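Local structure of protease VII (Escherichia coli, 1I78) at residues D227-Y239 and K246-N258. The protein is an outer-membrane beta-barrel protease of the omptin family that probably cleaves polypeptides at the cell surface. The protein carries 3 engineered substitutions. Numbering follows the deposited sequence.
Sequences DQNYYSVAVNAGY and KVYVEGAWNRVTN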
loop_
_atom_site.group_PDB
_atom_site.type_symbol
_atom_site.label_atom_id
_atom_site.label_comp_id
_atom_site.label_asym_id
_atom_site.label_seq_id
_atom_site.Cartn_x
_atom_site.Cartn_y
_atom_site.Cartn_z
ATOM N N ASP A 227 -1.815 -15.198 2.680
ATOM C CA ASP A 227 -3.123 -15.198 3.329
ATOM C C ASP A 227 -3.268 -14.031 4.300
ATOM O O ASP A 227 -3.784 -14.164 5.411
ATOM C CB ASP A 227 -3.326 -16.533 4.041
ATOM C CG ASP A 227 -3.219 -17.719 3.085
ATOM O OD1 ASP A 227 -2.351 -18.607 3.295
ATOM O OD2 ASP A 227 -4.006 -17.750 2.109
ATOM N N GLN A 228 -2.823 -12.873 3.838
ATOM C CA GLN A 228 -2.843 -11.649 4.612
ATOM C C GLN A 228 -4.159 -10.887 4.391
ATOM O O GLN A 228 -4.733 -10.922 3.303
ATOM C CB GLN A 228 -1.618 -10.825 4.190
ATOM C CG GLN A 228 -1.330 -9.603 5.013
ATOM C CD GLN A 228 0.148 -9.260 5.025
ATOM O OE1 GLN A 228 0.836 -9.355 4.001
ATOM N NE2 GLN A 228 0.645 -8.849 6.186
ATOM N N ASN A 229 -4.640 -10.207 5.423
ATOM C CA ASN A 229 -5.888 -9.456 5.328
ATOM C C ASN A 229 -5.703 -8.048 4.768
ATOM O O ASN A 229 -4.667 -7.399 4.967
ATOM C CB ASN A 229 -6.569 -9.379 6.697
ATOM C CG ASN A 229 -7.110 -10.731 7.159
ATOM O OD1 ASN A 229 -6.969 -11.095 8.323
ATOM N ND2 ASN A 229 -7.745 -11.473 6.248
ATOM N N TYR A 230 -6.723 -7.597 4.050
ATOM C CA TYR A 230 -6.735 -6.287 3.438
ATOM C C TYR A 230 -8.126 -5.700 3.591
ATOM O O TYR A 230 -9.129 -6.409 3.483
ATOM C CB TYR A 230 -6.384 -6.393 1.957
ATOM C CG TYR A 230 -6.721 -5.159 1.175
ATOM C CD1 TYR A 230 -5.968 -3.995 1.311
ATOM C CD2 TYR A 230 -7.801 -5.148 0.289
ATOM C CE1 TYR A 230 -6.272 -2.852 0.583
ATOM C CE2 TYR A 230 -8.120 -4.013 -0.446
ATOM C CZ TYR A 230 -7.348 -2.866 -0.300
ATOM O OH TYR A 230 -7.635 -1.749 -1.060
ATOM N N TYR A 231 -8.186 -4.405 3.872
ATOM C CA TYR A 231 -9.470 -3.748 4.012
ATOM C C TYR A 231 -9.359 -2.429 3.297
ATOM O O TYR A 231 -8.280 -1.853 3.199
ATOM C CB TYR A 231 -9.838 -3.501 5.490
ATOM C CG TYR A 231 -9.675 -4.711 6.385
ATOM C CD1 TYR A 231 -8.423 -5.055 6.908
ATOM C CD2 TYR A 231 -10.762 -5.539 6.686
ATOM C CE1 TYR A 231 -8.249 -6.192 7.705
ATOM C CE2 TYR A 231 -10.602 -6.690 7.488
ATOM C CZ TYR A 231 -9.337 -7.006 7.993
ATOM O OH TYR A 231 -9.156 -8.125 8.786
ATOM N N SER A 232 -10.483 -1.945 2.799
ATOM C CA SER A 232 -10.500 -0.674 2.112
ATOM C C SER A 232 -11.843 0.027 2.278
ATOM O O SER A 232 -12.888 -0.622 2.268
ATOM C CB SER A 232 -10.213 -0.885 0.638
ATOM O OG SER A 232 -10.129 0.367 0.004
ATOM N N VAL A 233 -11.805 1.346 2.451
ATOM C CA VAL A 233 -13.013 2.152 2.580
ATOM C C VAL A 233 -12.838 3.420 1.758
ATOM O O VAL A 233 -11.877 4.162 1.951
ATOM C CB VAL A 233 -13.290 2.556 4.044
ATOM C CG1 VAL A 233 -14.505 3.479 4.109
ATOM C CG2 VAL A 233 -13.537 1.315 4.892
ATOM N N ALA A 234 -13.749 3.665 0.824
ATOM C CA ALA A 234 -13.662 4.873 0.009
ATOM C C ALA A 234 -15.042 5.516 -0.130
ATOM O O ALA A 234 -16.053 4.816 -0.204
ATOM C CB ALA A 234 -13.067 4.550 -1.378
ATOM N N VAL A 235 -15.078 6.848 -0.129
ATOM C CA VAL A 235 -16.329 7.587 -0.276
ATOM C C VAL A 235 -16.092 8.766 -1.213
ATOM O O VAL A 235 -14.994 9.340 -1.257
ATOM C CB VAL A 235 -16.882 8.096 1.101
ATOM C CG1 VAL A 235 -17.247 6.898 1.994
ATOM C CG2 VAL A 235 -15.853 8.975 1.809
ATOM N N ASN A 236 -17.122 9.114 -1.976
ATOM C CA ASN A 236 -17.032 10.209 -2.932
ATOM C C ASN A 236 -18.283 11.090 -2.955
ATOM O O ASN A 236 -19.364 10.693 -2.498
ATOM C CB ASN A 236 -16.777 9.645 -4.331
ATOM C CG ASN A 236 -17.814 8.601 -4.738
ATOM O OD1 ASN A 236 -18.994 8.910 -4.925
ATOM N ND2 ASN A 236 -17.377 7.355 -4.859
ATOM N N ALA A 237 -18.109 12.297 -3.484
ATOM C CA ALA A 237 -19.186 13.272 -3.615
ATOM C C ALA A 237 -18.964 14.000 -4.936
ATOM O O ALA A 237 -17.849 14.458 -5.222
ATOM C CB ALA A 237 -19.161 14.271 -2.452
ATOM N N GLY A 238 -20.020 14.106 -5.737
ATOM C CA GLY A 238 -19.880 14.765 -7.018
ATOM C C GLY A 238 -21.134 15.424 -7.548
ATOM O O GLY A 238 -22.239 15.250 -7.018
ATOM N N TYR A 239 -20.950 16.165 -8.633
ATOM C CA TYR A 239 -22.035 16.908 -9.255
ATOM C C TYR A 239 -22.062 16.714 -10.769
ATOM O O TYR A 239 -21.024 16.764 -11.434
ATOM C CB TYR A 239 -21.858 18.401 -8.925
ATOM C CG TYR A 239 -22.986 19.303 -9.371
ATOM C CD1 TYR A 239 -24.236 19.258 -8.746
ATOM C CD2 TYR A 239 -22.799 20.221 -10.411
ATOM C CE1 TYR A 239 -25.274 20.108 -9.144
ATOM C CE2 TYR A 239 -23.830 21.077 -10.819
ATOM C CZ TYR A 239 -25.065 21.017 -10.181
ATOM O OH TYR A 239 -26.083 21.861 -10.585
ATOM N N LYS A 246 -19.527 14.081 -14.683
ATOM C CA LYS A 246 -19.579 14.270 -13.242
ATOM C C LYS A 246 -18.271 14.746 -12.643
ATOM O O LYS A 246 -17.231 14.107 -12.785
ATOM C CB LYS A 246 -19.997 12.988 -12.530
ATOM C CG LYS A 246 -20.075 13.167 -11.009
ATOM C CD LYS A 246 -20.690 11.976 -10.259
ATOM C CE LYS A 246 -19.716 10.823 -10.100
ATOM N NZ LYS A 246 -20.249 9.778 -9.176
ATOM N N VAL A 247 -18.316 15.886 -11.977
ATOM C CA VAL A 247 -17.123 16.388 -11.335
ATOM C C VAL A 247 -17.230 15.799 -9.920
ATOM O O VAL A 247 -18.304 15.819 -9.301
ATOM C CB VAL A 247 -17.095 17.939 -11.360
ATOM C CG1 VAL A 247 -17.721 18.521 -10.106
ATOM C CG2 VAL A 247 -15.676 18.416 -11.562
ATOM N N TYR A 248 -16.137 15.236 -9.423
ATOM C CA TYR A 248 -16.183 14.605 -8.115
ATOM C C TYR A 248 -14.905 14.703 -7.284
ATOM O O TYR A 248 -13.812 14.991 -7.787
ATOM C CB TYR A 248 -16.563 13.130 -8.281
ATOM C CG TYR A 248 -15.396 12.270 -8.689
ATOM C CD1 TYR A 248 -14.511 11.762 -7.734
ATOM C CD2 TYR A 248 -15.128 12.022 -10.038
ATOM C CE1 TYR A 248 -13.379 11.034 -8.110
ATOM C CE2 TYR A 248 -14.000 11.293 -10.429
ATOM C CZ TYR A 248 -13.131 10.806 -9.456
ATOM O OH TYR A 248 -12.015 10.103 -9.835
ATOM N N VAL A 249 -15.076 14.414 -6.003
ATOM C CA VAL A 249 -14.004 14.457 -5.026
ATOM C C VAL A 249 -14.078 13.134 -4.234
ATOM O O VAL A 249 -15.174 12.625 -3.956
ATOM C CB VAL A 249 -14.205 15.743 -4.140
ATOM C CG1 VAL A 249 -14.561 15.391 -2.700
ATOM C CG2 VAL A 249 -12.980 16.646 -4.261
ATOM N N GLU A 250 -12.928 12.553 -3.898
ATOM C CA GLU A 250 -12.949 11.280 -3.180
ATOM C C GLU A 250 -11.850 11.086 -2.155
ATOM O O GLU A 250 -10.764 11.648 -2.285
ATOM C CB GLU A 250 -12.908 10.089 -4.170
ATOM C CG GLU A 250 -13.033 8.733 -3.470
ATOM C CD GLU A 250 -13.206 7.557 -4.413
ATOM O OE1 GLU A 250 -12.226 7.190 -5.103
ATOM O OE2 GLU A 250 -14.330 6.992 -4.458
ATOM N N GLY A 251 -12.163 10.272 -1.146
ATOM C CA GLY A 251 -11.226 9.941 -0.091
ATOM C C GLY A 251 -11.202 8.434 0.148
ATOM O O GLY A 251 -12.248 7.802 0.370
ATOM N N ALA A 252 -10.007 7.852 0.114
ATOM C CA ALA A 252 -9.850 6.415 0.307
ATOM C C ALA A 252 -8.793 6.017 1.338
ATOM O O ALA A 252 -7.705 6.585 1.406
ATOM C CB ALA A 252 -9.528 5.755 -1.018
ATOM N N TRP A 253 -9.139 5.017 2.133
ATOM C CA TRP A 253 -8.263 4.482 3.155
ATOM C C TRP A 253 -8.103 3.004 2.857
ATOM O O TRP A 253 -9.016 2.364 2.341
ATOM C CB TRP A 253 -8.900 4.628 4.532
ATOM C CG TRP A 253 -8.213 3.819 5.606
ATOM C CD1 TRP A 253 -7.052 4.131 6.251
ATOM C CD2 TRP A 253 -8.661 2.575 6.166
ATOM N NE1 TRP A 253 -6.752 3.165 7.183
ATOM C CE2 TRP A 253 -7.723 2.199 7.154
ATOM C CE3 TRP A 253 -9.771 1.741 5.930
ATOM C CZ2 TRP A 253 -7.858 1.022 7.919
ATOM C CZ3 TRP A 253 -9.909 0.558 6.696
ATOM C CH2 TRP A 253 -8.954 0.218 7.678
ATOM N N ASN A 254 -6.946 2.453 3.164
ATOM C CA ASN A 254 -6.781 1.036 2.948
ATOM C C ASN A 254 -5.671 0.532 3.830
ATOM O O ASN A 254 -4.704 1.237 4.090
ATOM C CB ASN A 254 -6.513 0.721 1.470
ATOM C CG ASN A 254 -5.233 1.302 0.988
ATOM O OD1 ASN A 254 -4.158 0.937 1.471
ATOM N ND2 ASN A 254 -5.324 2.225 0.032
ATOM N N ARG A 255 -5.836 -0.687 4.321
ATOM C CA ARG A 255 -4.849 -1.267 5.202
ATOM C C ARG A 255 -4.556 -2.724 4.920
ATOM O O ARG A 255 -5.441 -3.499 4.524
ATOM C CB ARG A 255 -5.318 -1.140 6.650
ATOM C CG ARG A 255 -4.395 -1.826 7.641
ATOM C CD ARG A 255 -4.785 -1.517 9.074
ATOM N NE ARG A 255 -3.876 -2.132 10.039
ATOM C CZ ARG A 255 -2.553 -1.968 10.038
ATOM N NH1 ARG A 255 -1.965 -1.202 9.115
ATOM N NH2 ARG A 255 -1.812 -2.578 10.959
ATOM N N VAL A 256 -3.294 -3.082 5.116
ATOM C CA VAL A 256 -2.866 -4.465 4.979
ATOM C C VAL A 256 -2.361 -4.833 6.362
ATOM O O VAL A 256 -1.333 -4.335 6.805
ATOM C CB VAL A 256 -1.736 -4.641 3.960
ATOM C CG1 VAL A 256 -1.135 -6.036 4.103
ATOM C CG2 VAL A 256 -2.274 -4.450 2.575
ATOM N N THR A 257 -3.105 -5.684 7.049
ATOM C CA THR A 257 -2.753 -6.106 8.395
ATOM C C THR A 257 -1.475 -6.933 8.445
ATOM O O THR A 257 -1.198 -7.742 7.559
ATOM C CB THR A 257 -3.908 -6.905 9.013
ATOM O OG1 THR A 257 -4.972 -6.004 9.323
ATOM C CG2 THR A 257 -3.477 -7.588 10.287
ATOM N N ASN A 258 -0.696 -6.728 9.499
ATOM C CA ASN A 258 0.554 -7.448 9.658
ATOM C C ASN A 258 0.354 -8.938 9.906
ATOM O O ASN A 258 -0.591 -9.362 10.578
ATOM C CB ASN A 258 1.371 -6.851 10.804
ATOM C CG ASN A 258 2.709 -7.533 10.967
ATOM O OD1 ASN A 258 3.524 -7.565 10.046
ATOM N ND2 ASN A 258 2.941 -8.089 12.138
HETATM O O HOH W 1 -3.255 -10.155 7.955
#
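Strands 228-239 and 246-258 run antiparallel, with Tyr-231, Val-233, Val-235, Ala-237 and Tyr-239 each joined by two backbone hydrogen bonds to Arg-255, Trp-253, Gly-251, Val-249 and Val-247. On one face, Val-233 CG2 meets Trp-253 CE3 at 3.9 Å, at the indole edge. Tyr-231 CB lies 4.2 Å from Trp-253 CZ3. Further along, Tyr-231 CE1 brings its ring edge 3.7 Å from Thr-257 OG1. The two strands form a hairpin of the omptin beta barrel. Its other face, carrying Asn-236 and Glu-250, turns to the barrel interior. There Asn-236 ND2 donates a nearly straight hydrogen bond to Glu-250 OE2 (3.1 Å, 172°), on its anti side but tilted out of the carboxylate plane. The extended Glu-250 chain (chi1 -176°) carries OE2 to that amide. Ala-234 CB touches Ala-252 CB at 3.8 Å. The Tyr-230 ring meets Asn-254 at a slant, its CE1 3.7 Å from Asn-254 CB. At the other end of the strands Lys-246 runs over Gly-238, and its NZ makes a salt bridge with Glu-193. Near Tyr-230, Gln-228 NE2 gives a bent hydrogen bond to Thr-257 O at 2.6 Å and another to Ile-282 O, and a water links Thr-257 O to Asn-229 N.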